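Local coordinates for protein salicylaldehyde dehydrogenase NahF (Pseudomonas putida, PDB 4JZ6) that binds salicylaldehyde and probably oxidises it to salicylate with NAD(+) as a member of the aldehyde dehydrogenase family, at residues S94-P97 against K98-V102; N219-P222 against D223-P226; G250-I253 against A254-A257; H385-S388 against D389-I392. All coordinates share one frame; numbering follows the deposited sequence.

Contact 1: residues S94-P97 against K98-V102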
ATOM      1  N   SER A  94     -29.703 -18.481  -0.436  1.00 31.23           N
ATOM      2  CA  SER A  94     -30.479 -19.717  -0.429  1.00 30.16           C
ATOM      3  C   SER A  94     -30.084 -20.607   0.744  1.00 31.12           C
ATOM      4  O   SER A  94     -30.800 -21.545   1.083  1.00 39.50           O
ATOM      5  CB  SER A  94     -30.327 -20.476  -1.753  1.00 27.49           C
ATOM      6  OG  SER A  94     -29.039 -21.051  -1.890  1.00 29.28           O
ATOM      7  N   LYS A  95     -28.950 -20.306   1.365  1.00 29.41           N
ATOM      8  CA  LYS A  95     -28.455 -21.108   2.475  1.00 27.21           C
ATOM      9  C   LYS A  95     -28.529 -20.360   3.809  1.00 36.81           C
ATOM     10  O   LYS A  95     -27.873 -20.742   4.781  1.00 33.52           O
ATOM     11  CB  LYS A  95     -27.026 -21.578   2.191  1.00 26.89           C
ATOM     12  CG  LYS A  95     -26.940 -22.668   1.129  1.00 27.42           C
ATOM     13  CD  LYS A  95     -25.507 -23.156   0.930  1.00 27.21           C
ATOM     14  CE  LYS A  95     -25.469 -24.511   0.235  1.00 31.11           C
ATOM     15  NZ  LYS A  95     -26.283 -24.534  -1.007  1.00 31.63           N
ATOM     16  N   THR A  96     -29.343 -19.307   3.849  1.00 38.10           N
ATOM     17  CA  THR A  96     -29.447 -18.436   5.025  1.00 26.49           C
ATOM     18  C   THR A  96     -29.692 -19.151   6.374  1.00 31.63           C
ATOM     19  O   THR A  96     -28.981 -18.885   7.344  1.00 30.06           O
ATOM     20  CB  THR A  96     -30.476 -17.281   4.813  1.00 30.60           C
ATOM     21  OG1 THR A  96     -30.062 -16.450   3.716  1.00 25.49           O
ATOM     22  CG2 THR A  96     -30.586 -16.421   6.065  1.00 26.14           C
ATOM     23  N   PRO A  97     -30.679 -20.061   6.443  1.00 29.93           N
ATOM     24  CA  PRO A  97     -30.908 -20.746   7.721  1.00 31.91           C
ATOM     25  C   PRO A  97     -29.698 -21.525   8.237  1.00 33.23           C
ATOM     26  O   PRO A  97     -29.500 -21.583   9.450  1.00 39.25           O
ATOM     27  CB  PRO A  97     -32.039 -21.720   7.391  1.00 31.78           C
ATOM     28  CG  PRO A  97     -32.741 -21.103   6.252  1.00 32.77           C
ATOM     29  CD  PRO A  97     -31.663 -20.477   5.429  1.00 34.83           C
ATOM     30  N   LYS A  98     -28.915 -22.114   7.337  1.00 29.04           N
ATOM     31  CA  LYS A  98     -27.728 -22.872   7.740  1.00 31.86           C
ATOM     32  C   LYS A  98     -26.652 -21.950   8.318  1.00 33.19           C
ATOM     33  O   LYS A  98     -26.011 -22.276   9.320  1.00 38.22           O
ATOM     34  CB  LYS A  98     -27.176 -23.697   6.568  1.00 29.28           C
ATOM     35  CG  LYS A  98     -25.940 -24.536   6.890  1.00 51.69           C
ATOM     36  CD  LYS A  98     -26.207 -25.557   7.987  1.00 59.61           C
ATOM     37  CE  LYS A  98     -27.246 -26.593   7.561  1.00 68.14           C
ATOM     38  NZ  LYS A  98     -27.907 -27.256   8.732  1.00 66.48           N
ATOM     39  N   PHE A  99     -26.466 -20.797   7.687  1.00 27.36           N
ATOM     40  CA  PHE A  99     -25.514 -19.815   8.185  1.00 29.48           C
ATOM     41  C   PHE A  99     -25.880 -19.377   9.592  1.00 33.20           C
ATOM     42  O   PHE A  99     -25.017 -19.321  10.475  1.00 31.39           O
ATOM     43  CB  PHE A  99     -25.440 -18.604   7.260  1.00 25.60           C
ATOM     44  CG  PHE A  99     -24.502 -18.782   6.108  1.00 25.76           C
ATOM     45  CD1 PHE A  99     -23.132 -18.747   6.304  1.00 24.80           C
ATOM     46  CD2 PHE A  99     -24.986 -18.986   4.828  1.00 25.11           C
ATOM     47  CE1 PHE A  99     -22.262 -18.916   5.243  1.00 29.62           C
ATOM     48  CE2 PHE A  99     -24.121 -19.157   3.760  1.00 27.62           C
ATOM     49  CZ  PHE A  99     -22.756 -19.121   3.966  1.00 26.84           C
ATOM     50  N   ILE A 100     -27.161 -19.072   9.793  1.00 38.44           N
ATOM     51  CA  ILE A 100     -27.657 -18.664  11.102  1.00 27.48           C
ATOM     52  C   ILE A 100     -27.310 -19.737  12.126  1.00 39.57           C
ATOM     53  O   ILE A 100     -26.758 -19.441  13.192  1.00 33.84           O
ATOM     54  CB  ILE A 100     -29.181 -18.456  11.084  1.00 27.92           C
ATOM     55  CG1 ILE A 100     -29.569 -17.403  10.042  1.00 27.18           C
ATOM     56  CG2 ILE A 100     -29.690 -18.073  12.471  1.00 28.36           C
ATOM     57  CD1 ILE A 100     -29.823 -16.031  10.598  1.00 26.74           C
ATOM     58  N   GLU A 101     -27.613 -20.984  11.775  1.00 38.33           N
ATOM     59  CA  GLU A 101     -27.423 -22.119  12.668  1.00 36.30           C
ATOM     60  C   GLU A 101     -25.953 -22.365  12.991  1.00 33.71           C
ATOM     61  O   GLU A 101     -25.588 -22.578  14.151  1.00 31.54           O
ATOM     62  CB  GLU A 101     -28.038 -23.374  12.051  1.00 42.86           C
ATOM     63  CG  GLU A 101     -27.968 -24.604  12.937  1.00 50.32           C
ATOM     64  CD  GLU A 101     -28.229 -25.877  12.168  1.00 60.63           C
ATOM     65  OE1 GLU A 101     -28.749 -25.790  11.034  1.00 59.98           O
ATOM     66  OE2 GLU A 101     -27.905 -26.965  12.690  1.00 72.19           O
ATOM     67  N   VAL A 102     -25.112 -22.335  11.964  1.00 29.32           N
ATOM     68  CA  VAL A 102     -23.704 -22.647  12.140  1.00 29.25           C
ATOM     69  C   VAL A 102     -22.978 -21.545  12.902  1.00 33.56           C
ATOM     70  O   VAL A 102     -22.198 -21.822  13.817  1.00 29.02           O
ATOM     71  CB  VAL A 102     -23.017 -22.909  10.788  1.00 29.83           C
ATOM     72  CG1 VAL A 102     -21.507 -22.938  10.946  1.00 28.57           C
ATOM     73  CG2 VAL A 102     -23.522 -24.219  10.192  1.00 31.43           C
TER
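Lys95 holds the N-cap position of helix 96-107, and Phe99 packs against it one turn later. The carbonyl of Lys95 receives two backbone donors. Phe99 N meets Lys95 O at 3.2 Å and fairly straight (163°), while Lys98 N makes a weak, bent bond to the same oxygen. The Phe99 ring lies beside this carbonyl, with CD2 3.4 Å from Lys95 O. Its CE2 comes to 4.1 Å from Lys95 CB. With CG anti to the carbonyl carbon (chi1 -85°), the ring is swung back toward the start of the helix. The Lys95 chain runs off to a salt bridge with Glu207.

Thr96 follows. Its N lies at the edge of the Phe99 ring. Its O accepts Ile100 N at 3.1 Å, and CG1 of Ile100 crowds the same Thr96 O. Methyl CG2 of Thr96 also touches CG1 of Ile100 at 4.2 Å. The hydroxyl OG1 turns back to Glu93 O.

Pro97 sits in the first turn, where a missing N-H costs no helical bond. Pro97 O still takes Glu101 N at 3.1 Å. Outside this ladder, Lys98 NZ forms a salt bridge to Glu101 OE1 at 2.9 Å, on the syn side, 34° out of the carboxylate plane.

Cut back to an alanine, Phe99 would probably leave a gap beside Lys95 and remove apolar cover from Leu200 and Val118. Those two residues mark the setting. Phe99 is wedged between helices 195-208 and 111-130, and Ile100 also rests on Ala111 and Ala114 of the latter.

Contact 2: residues N219-P222 against D223-P226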
ATOM      1  N   ASN A 219      -7.772 -24.237   6.424  1.00 28.08           N
ATOM      2  CA  ASN A 219      -7.961 -23.939   7.832  1.00 28.33           C
ATOM      3  C   ASN A 219      -7.035 -24.819   8.652  1.00 30.19           C
ATOM      4  O   ASN A 219      -6.589 -25.868   8.181  1.00 30.26           O
ATOM      5  CB  ASN A 219      -9.416 -24.149   8.244  1.00 28.38           C
ATOM      6  CG  ASN A 219      -9.872 -23.145   9.280  1.00 31.90           C
ATOM      7  OD1 ASN A 219      -9.069 -22.658  10.077  1.00 31.40           O
ATOM      8  ND2 ASN A 219     -11.162 -22.819   9.269  1.00 27.55           N
ATOM      9  N   SER A 220      -6.726 -24.389   9.871  1.00 29.75           N
ATOM     10  CA  SER A 220      -5.810 -25.143  10.713  1.00 31.02           C
ATOM     11  C   SER A 220      -5.970 -24.805  12.187  1.00 32.07           C
ATOM     12  O   SER A 220      -6.605 -23.814  12.549  1.00 33.47           O
ATOM     13  CB  SER A 220      -4.364 -24.878  10.295  1.00 34.08           C
ATOM     14  OG  SER A 220      -4.028 -23.511  10.480  1.00 39.32           O
ATOM     15  N   SER A 221      -5.390 -25.639  13.037  1.00 32.54           N
ATOM     16  CA  SER A 221      -5.270 -25.310  14.445  1.00 36.70           C
ATOM     17  C   SER A 221      -4.358 -24.095  14.554  1.00 44.17           C
ATOM     18  O   SER A 221      -3.463 -23.913  13.723  1.00 47.50           O
ATOM     19  CB  SER A 221      -4.694 -26.497  15.218  1.00 34.89           C
ATOM     20  OG  SER A 221      -3.570 -27.042  14.549  1.00 37.38           O
ATOM     21  N   PRO A 222      -4.584 -23.254  15.573  1.00 41.26           N
ATOM     22  CA  PRO A 222      -3.830 -22.000  15.696  1.00 34.87           C
ATOM     23  C   PRO A 222      -2.324 -22.207  15.862  1.00 35.82           C
ATOM     24  O   PRO A 222      -1.562 -21.287  15.581  1.00 41.52           O
ATOM     25  CB  PRO A 222      -4.427 -21.351  16.953  1.00 32.72           C
ATOM     26  CG  PRO A 222      -5.023 -22.480  17.721  1.00 34.90           C
ATOM     27  CD  PRO A 222      -5.530 -23.442  16.687  1.00 35.67           C
ATOM     28  N   ASP A 223      -1.905 -23.392  16.299  1.00 33.75           N
ATOM     29  CA  ASP A 223      -0.485 -23.680  16.471  1.00 37.28           C
ATOM     30  C   ASP A 223       0.224 -23.771  15.119  1.00 38.98           C
ATOM     31  O   ASP A 223       1.457 -23.711  15.049  1.00 38.94           O
ATOM     32  CB  ASP A 223      -0.276 -24.973  17.274  1.00 39.94           C
ATOM     33  CG  ASP A 223      -0.551 -26.228  16.455  1.00 53.31           C
ATOM     34  OD1 ASP A 223      -1.738 -26.531  16.217  1.00 57.08           O
ATOM     35  OD2 ASP A 223       0.414 -26.921  16.057  1.00 58.45           O
ATOM     36  N   ARG A 224      -0.565 -23.906  14.052  1.00 33.48           N
ATOM     37  CA  ARG A 224      -0.030 -24.068  12.702  1.00 33.15           C
ATOM     38  C   ARG A 224      -0.154 -22.797  11.875  1.00 35.12           C
ATOM     39  O   ARG A 224       0.585 -22.621  10.909  1.00 36.40           O
ATOM     40  CB  ARG A 224      -0.742 -25.209  11.969  1.00 33.36           C
ATOM     41  CG  ARG A 224      -0.548 -26.585  12.583  1.00 34.88           C
ATOM     42  CD  ARG A 224      -1.087 -27.669  11.662  1.00 35.29           C
ATOM     43  NE  ARG A 224      -0.883 -29.006  12.213  1.00 41.22           N
ATOM     44  CZ  ARG A 224      -1.132 -30.135  11.555  1.00 41.41           C
ATOM     45  NH1 ARG A 224      -1.594 -30.093  10.311  1.00 41.27           N
ATOM     46  NH2 ARG A 224      -0.915 -31.306  12.140  1.00 38.79           N
ATOM     47  N   SER A 225      -1.092 -21.926  12.255  1.00 42.45           N
ATOM     48  CA  SER A 225      -1.379 -20.692  11.508  1.00 42.03           C
ATOM     49  C   SER A 225      -0.145 -19.881  11.101  1.00 44.06           C
ATOM     50  O   SER A 225       0.010 -19.570   9.917  1.00 42.04           O
ATOM     51  CB  SER A 225      -2.389 -19.795  12.242  1.00 40.46           C
ATOM     52  OG  SER A 225      -3.696 -20.334  12.181  1.00 47.82           O
ATOM     53  N   PRO A 226       0.736 -19.541  12.068  1.00 43.94           N
ATOM     54  CA  PRO A 226       1.905 -18.742  11.684  1.00 43.36           C
ATOM     55  C   PRO A 226       2.727 -19.354  10.555  1.00 42.82           C
ATOM     56  O   PRO A 226       3.005 -18.662   9.578  1.00 45.12           O
ATOM     57  CB  PRO A 226       2.733 -18.677  12.976  1.00 42.27           C
ATOM     58  CG  PRO A 226       2.149 -19.707  13.884  1.00 39.80           C
ATOM     59  CD  PRO A 226       0.714 -19.789  13.519  1.00 38.42           C
TER
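Ser221 and Asp223 are joined by a short side-chain hydrogen bond. Ser221 OG gives its proton to Asp223 OD1 at 2.5 Å, on the syn side and 25° out of the carboxylate plane. Both groups are folded inward: OG of Ser221 (chi1 46°) and CG of Asp223 (chi1 75°) each lie between their own backbone N and carbonyl carbon. That brings the hydroxyl and the carboxylate together over the chain. The Ser221 hydroxyl also lies against the arginine stem, with OG 3.6 Å from Arg224 CG.

The backbone bends tightly at this pair. Arg224 N bonds to Ser221 O at 2.9 Å, from above the carbonyl plane. Ser225 N makes only weak bonds, to Ser221 O and to Pro222 O. Together with the helical backbone angles at Pro222 and Asp223, this is a type I turn from Ser221 to Arg224. It leads from strand 215-218, the outermost strand at one side of the five parallel strands of a Rossmann-type sheet, into helix 225-233. Pro226 CD closes on Pro222 O at 3.4 Å at the start of that helix.

Ser220 precedes the turn. Its OG gives a weak bond to Ser221 O and sits 3.6 Å from Ser225 OG. Its N is tied to Asn219 OD1 at 2.9 Å, in the carbonyl plane and on a lone pair.

Further out, the loop 53-55 positions these groups. Ser221 N bonds to Asn53 OD1. The extended Arg224 chain carries its guanidinium to Ala54 O and into a salt bridge with Asp33.

Contact 3: residues G250-I253 against A254-A257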
ATOM      1  N   GLY A 250      -0.936  -8.495  12.677  1.00 34.61           N
ATOM      2  CA  GLY A 250      -0.841  -7.748  11.436  1.00 29.55           C
ATOM      3  C   GLY A 250       0.563  -7.246  11.148  1.00 34.95           C
ATOM      4  O   GLY A 250       1.048  -7.348  10.011  1.00 30.45           O
ATOM      5  N   SER A 251       1.216  -6.704  12.174  1.00 35.84           N
ATOM      6  CA  SER A 251       2.596  -6.248  12.042  1.00 28.60           C
ATOM      7  C   SER A 251       3.513  -7.394  11.616  1.00 27.41           C
ATOM      8  O   SER A 251       4.318  -7.256  10.692  1.00 25.73           O
ATOM      9  CB  SER A 251       3.095  -5.641  13.353  1.00 28.09           C
ATOM     10  OG  SER A 251       4.470  -5.306  13.260  1.00 28.00           O
ATOM     11  N   ILE A 252       3.372  -8.528  12.293  1.00 31.86           N
ATOM     12  CA  ILE A 252       4.150  -9.716  11.979  1.00 26.97           C
ATOM     13  C   ILE A 252       3.945 -10.177  10.534  1.00 26.34           C
ATOM     14  O   ILE A 252       4.914 -10.488   9.840  1.00 26.68           O
ATOM     15  CB  ILE A 252       3.829 -10.845  12.965  1.00 29.19           C
ATOM     16  CG1 ILE A 252       4.141 -10.384  14.389  1.00 28.41           C
ATOM     17  CG2 ILE A 252       4.624 -12.091  12.632  1.00 30.99           C
ATOM     18  CD1 ILE A 252       3.818 -11.415  15.443  1.00 39.23           C
ATOM     19  N   ILE A 253       2.691 -10.207  10.081  1.00 25.50           N
ATOM     20  CA  ILE A 253       2.386 -10.524   8.684  1.00 26.13           C
ATOM     21  C   ILE A 253       3.094  -9.557   7.733  1.00 27.00           C
ATOM     22  O   ILE A 253       3.734  -9.980   6.763  1.00 24.62           O
ATOM     23  CB  ILE A 253       0.849 -10.543   8.405  1.00 28.23           C
ATOM     24  CG1 ILE A 253       0.328 -11.980   8.333  1.00 24.82           C
ATOM     25  CG2 ILE A 253       0.510  -9.875   7.098  1.00 23.18           C
ATOM     26  CD1 ILE A 253       0.174 -12.637   9.667  1.00 27.05           C
ATOM     27  N   ALA A 254       3.003  -8.264   8.031  1.00 29.57           N
ATOM     28  CA  ALA A 254       3.570  -7.242   7.159  1.00 23.88           C
ATOM     29  C   ALA A 254       5.089  -7.329   7.139  1.00 24.71           C
ATOM     30  O   ALA A 254       5.712  -7.138   6.099  1.00 32.92           O
ATOM     31  CB  ALA A 254       3.115  -5.858   7.597  1.00 27.89           C
ATOM     32  N   GLN A 255       5.677  -7.627   8.292  1.00 25.57           N
ATOM     33  CA  GLN A 255       7.119  -7.823   8.383  1.00 27.04           C
ATOM     34  C   GLN A 255       7.587  -8.961   7.479  1.00 30.62           C
ATOM     35  O   GLN A 255       8.652  -8.881   6.861  1.00 37.10           O
ATOM     36  CB  GLN A 255       7.540  -8.076   9.832  1.00 27.49           C
ATOM     37  CG  GLN A 255       7.387  -6.859  10.721  1.00 27.47           C
ATOM     38  CD  GLN A 255       7.748  -7.128  12.163  1.00 38.88           C
ATOM     39  OE1 GLN A 255       6.885  -7.101  13.044  1.00 38.26           O
ATOM     40  NE2 GLN A 255       9.033  -7.373  12.420  1.00 38.27           N
ATOM     41  N   LYS A 256       6.779 -10.011   7.388  1.00 29.37           N
ATOM     42  CA  LYS A 256       7.112 -11.140   6.533  1.00 27.90           C
ATOM     43  C   LYS A 256       6.985 -10.741   5.073  1.00 27.23           C
ATOM     44  O   LYS A 256       7.850 -11.058   4.256  1.00 26.63           O
ATOM     45  CB  LYS A 256       6.216 -12.339   6.846  1.00 27.27           C
ATOM     46  CG  LYS A 256       6.401 -12.897   8.249  1.00 34.12           C
ATOM     47  CD  LYS A 256       7.738 -13.614   8.395  1.00 45.31           C
ATOM     48  CE  LYS A 256       7.848 -14.306   9.751  1.00 51.56           C
ATOM     49  NZ  LYS A 256       9.154 -15.010   9.922  1.00 56.88           N
ATOM     50  N   ALA A 257       5.911 -10.033   4.747  1.00 25.09           N
ATOM     51  CA  ALA A 257       5.688  -9.611   3.373  1.00 24.38           C
ATOM     52  C   ALA A 257       6.749  -8.603   2.915  1.00 39.53           C
ATOM     53  O   ALA A 257       7.066  -8.509   1.722  1.00 30.67           O
ATOM     54  CB  ALA A 257       4.309  -9.033   3.222  1.00 23.42           C
TER
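Gln255 folds back along helix 247-259 toward Ser251, one turn earlier. Its CB stands 3.4 Å from Ser251 O. A chi1 of -69° sets CG beside the backbone N, the chain starts toward the N-terminal end of the helix, and CG reaches 3.1 Å from Ser251 O. CD passes the same oxygen at a greater distance, the chain being fully extended about chi2. At the tip, OE1 comes to 3.0 Å from Ser251 OG. The serine hydroxyl meets it with OG anti to its own backbone N (chi1 175°).

The backbone makes the ordinary helical ladder. Gln255 N bonds to Ser251 O at 2.8 Å. Ala254 N donates to Gly250 O at 2.9 Å, and Ala257 N to Ile253 O at 3.0 Å. Lys256 CG rides over Ile252 O at 3.2 Å before its chain bends away.

The helix is the crossover of a beta-alpha-beta unit between strands 240-244 and 264-267. Ala254 and Ala257 pack on the latter through Leu266 and Cys264, and Ile253 packs on Phe243 of the former. The side chain of Ala254 lies about 5 Å from a bound salicylaldehyde. Ser251, Ala254 and Gln255 also face the second subunit, where they pack on Ala258 and Gln259.

Without the Gln255 amide, as with an alanine here, Ser251 OG is likely to lose its neighbour within the helix, and the packing on Ala258 of the second subunit to thin.

Ser251 OG bonds to Ala258 O of the second subunit, so this hydroxyl links the two subunits. It has one proton and two acceptors nearby, and its bond to Gln255 OE1 is left open.

Contact 4: residues H385-S388 against D389-I392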
ATOM      1  N   HIS A 385     -15.429   7.381  34.048  1.00 36.67           N
ATOM      2  CA  HIS A 385     -14.248   8.092  34.539  1.00 37.36           C
ATOM      3  C   HIS A 385     -12.964   7.341  34.218  1.00 41.22           C
ATOM      4  O   HIS A 385     -12.100   7.166  35.080  1.00 44.82           O
ATOM      5  CB  HIS A 385     -14.339   8.352  36.040  1.00 34.33           C
ATOM      6  CG  HIS A 385     -15.623   8.984  36.464  1.00 43.52           C
ATOM      7  ND1 HIS A 385     -15.903  10.316  36.256  1.00 34.69           N
ATOM      8  CD2 HIS A 385     -16.708   8.464  37.093  1.00 34.96           C
ATOM      9  CE1 HIS A 385     -17.102  10.592  36.734  1.00 42.87           C
ATOM     10  NE2 HIS A 385     -17.612   9.487  37.248  1.00 43.79           N
ATOM     11  N   VAL A 386     -12.856   6.885  32.976  1.00 39.34           N
ATOM     12  CA  VAL A 386     -11.637   6.264  32.492  1.00 38.63           C
ATOM     13  C   VAL A 386     -10.656   7.357  32.065  1.00 38.10           C
ATOM     14  O   VAL A 386     -11.040   8.345  31.440  1.00 34.04           O
ATOM     15  CB  VAL A 386     -11.941   5.289  31.339  1.00 30.75           C
ATOM     16  CG1 VAL A 386     -10.671   4.856  30.636  1.00 30.46           C
ATOM     17  CG2 VAL A 386     -12.698   4.087  31.881  1.00 30.95           C
ATOM     18  N   LYS A 387      -9.391   7.184  32.433  1.00 40.76           N
ATOM     19  CA  LYS A 387      -8.381   8.205  32.207  1.00 39.19           C
ATOM     20  C   LYS A 387      -7.184   7.636  31.439  1.00 36.73           C
ATOM     21  O   LYS A 387      -7.013   6.420  31.339  1.00 32.09           O
ATOM     22  CB  LYS A 387      -7.934   8.802  33.546  1.00 38.77           C
ATOM     23  CG  LYS A 387      -9.025   9.546  34.314  1.00 42.56           C
ATOM     24  CD  LYS A 387      -9.360  10.882  33.647  1.00 57.86           C
ATOM     25  CE  LYS A 387      -9.964  11.897  34.629  1.00 63.10           C
ATOM     26  NZ  LYS A 387     -11.434  11.725  34.854  1.00 65.25           N
ATOM     27  N   SER A 388      -6.349   8.527  30.914  1.00 36.66           N
ATOM     28  CA  SER A 388      -5.286   8.152  29.979  1.00 31.89           C
ATOM     29  C   SER A 388      -4.189   7.252  30.553  1.00 32.61           C
ATOM     30  O   SER A 388      -3.371   6.719  29.804  1.00 32.32           O
ATOM     31  CB  SER A 388      -4.672   9.406  29.348  1.00 32.07           C
ATOM     32  OG  SER A 388      -4.441  10.414  30.320  1.00 34.46           O
ATOM     33  N   ASP A 389      -4.171   7.078  31.871  1.00 37.79           N
ATOM     34  CA  ASP A 389      -3.158   6.234  32.501  1.00 43.91           C
ATOM     35  C   ASP A 389      -3.602   4.776  32.609  1.00 49.48           C
ATOM     36  O   ASP A 389      -2.807   3.898  32.954  1.00 51.93           O
ATOM     37  CB  ASP A 389      -2.768   6.775  33.882  1.00 47.68           C
ATOM     38  CG  ASP A 389      -3.882   6.639  34.902  1.00 52.83           C
ATOM     39  OD1 ASP A 389      -5.065   6.677  34.506  1.00 57.62           O
ATOM     40  OD2 ASP A 389      -3.573   6.499  36.107  1.00 51.54           O
ATOM     41  N   MET A 390      -4.873   4.523  32.319  1.00 49.07           N
ATOM     42  CA  MET A 390      -5.410   3.168  32.356  1.00 33.28           C
ATOM     43  C   MET A 390      -5.179   2.479  31.013  1.00 35.27           C
ATOM     44  O   MET A 390      -5.310   3.102  29.960  1.00 34.28           O
ATOM     45  CB  MET A 390      -6.903   3.203  32.674  1.00 33.00           C
ATOM     46  CG  MET A 390      -7.242   3.918  33.964  1.00 33.93           C
ATOM     47  SD  MET A 390      -9.002   4.255  34.119  1.00 47.31           S
ATOM     48  CE  MET A 390      -9.017   5.366  35.515  1.00 34.71           C
ATOM     49  N   ARG A 391      -4.821   1.199  31.054  1.00 32.54           N
ATOM     50  CA  ARG A 391      -4.604   0.432  29.832  1.00 31.73           C
ATOM     51  C   ARG A 391      -5.855   0.423  28.955  1.00 32.51           C
ATOM     52  O   ARG A 391      -5.765   0.577  27.740  1.00 35.63           O
ATOM     53  CB  ARG A 391      -4.189  -1.004  30.159  1.00 35.91           C
ATOM     54  CG  ARG A 391      -2.877  -1.136  30.914  1.00 37.43           C
ATOM     55  CD  ARG A 391      -2.593  -2.596  31.231  1.00 36.64           C
ATOM     56  NE  ARG A 391      -2.697  -3.428  30.035  1.00 36.02           N
ATOM     57  CZ  ARG A 391      -2.915  -4.739  30.050  1.00 41.42           C
ATOM     58  NH1 ARG A 391      -3.059  -5.380  31.205  1.00 50.60           N
ATOM     59  NH2 ARG A 391      -2.996  -5.412  28.908  1.00 39.13           N
ATOM     60  N   ILE A 392      -7.021   0.269  29.580  1.00 33.19           N
ATOM     61  CA  ILE A 392      -8.282   0.161  28.846  1.00 31.36           C
ATOM     62  C   ILE A 392      -8.670   1.459  28.125  1.00 30.60           C
ATOM     63  O   ILE A 392      -9.548   1.460  27.259  1.00 32.46           O
ATOM     64  CB  ILE A 392      -9.439  -0.328  29.759  1.00 30.20           C
ATOM     65  CG1 ILE A 392     -10.532  -1.008  28.927  1.00 29.41           C
ATOM     66  CG2 ILE A 392     -10.001   0.816  30.582  1.00 30.58           C
ATOM     67  CD1 ILE A 392     -11.567  -1.736  29.753  1.00 29.89           C
TER
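A type I beta turn from Lys387 to Met390 bends the chain sharply, and the Met390 side chain folds back against its first arm. The turn is closed by Met390 N bonding to Lys387 O at 3.0 Å. The bond is straight at the hydrogen (164°), but the donor stands 41° above the carbonyl plane.

Met390 then reaches back across the turn. A chi1 of -56° turns CG away from the carbonyl carbon, and the rest of the chain is extended. This puts the sulfur in front of a backbone N-H: Lys387 N makes a weak hydrogen bond to Met390 SD at 3.4 Å. The terminal methyl CE goes further and lies 3.6 Å from His385 O. It also touches Lys387 CB at 4.1 Å.

The turn belongs to the loop between strands 381-384 and 401-407, which are parallel neighbours in the large mixed sheet. Val386 is hydrogen-bonded through its backbone to Val404 of strand 401-407.

Val386 forms the apolar side of the contact. Its CG1 meets Met390 SD at 3.9 Å, the two side chains crossing at a slant. The same methyl touches Ile392 CG2 at 4.1 Å, and here the side chains cross at about a right angle. Asp389 OD1 lies 3.7 Å from Lys387 CB.

Ile392 packs on Ile401 and Val403 of strand 401-407 and on Leu356 and Ala360 of helix 349-362. Met390 touches Asp359 of that helix, and Lys363 NZ bonds to Asp389 O.

How the contacts relate
The four contacts follow one another in series; none nests in or crosses another. Contact 1 starts helix 96-107, which packs between helices 111-130 and 195-208. Contact 2 closes the turn between strand 215-218 and helix 225-233. Contact 3 continues the same Rossmann-type region, in the helix between strands 240-244 and 264-267, and carries it to the second subunit. Contacts 2 and 3 are neighbours, with nearest atoms about 7 Å apart; Lys256 of contact 3 packs on helix 225-233, which contact 2 begins. Contact 4 lies apart, closing a turn beside the other large sheet, its centre about 41 Å from that of contact 1.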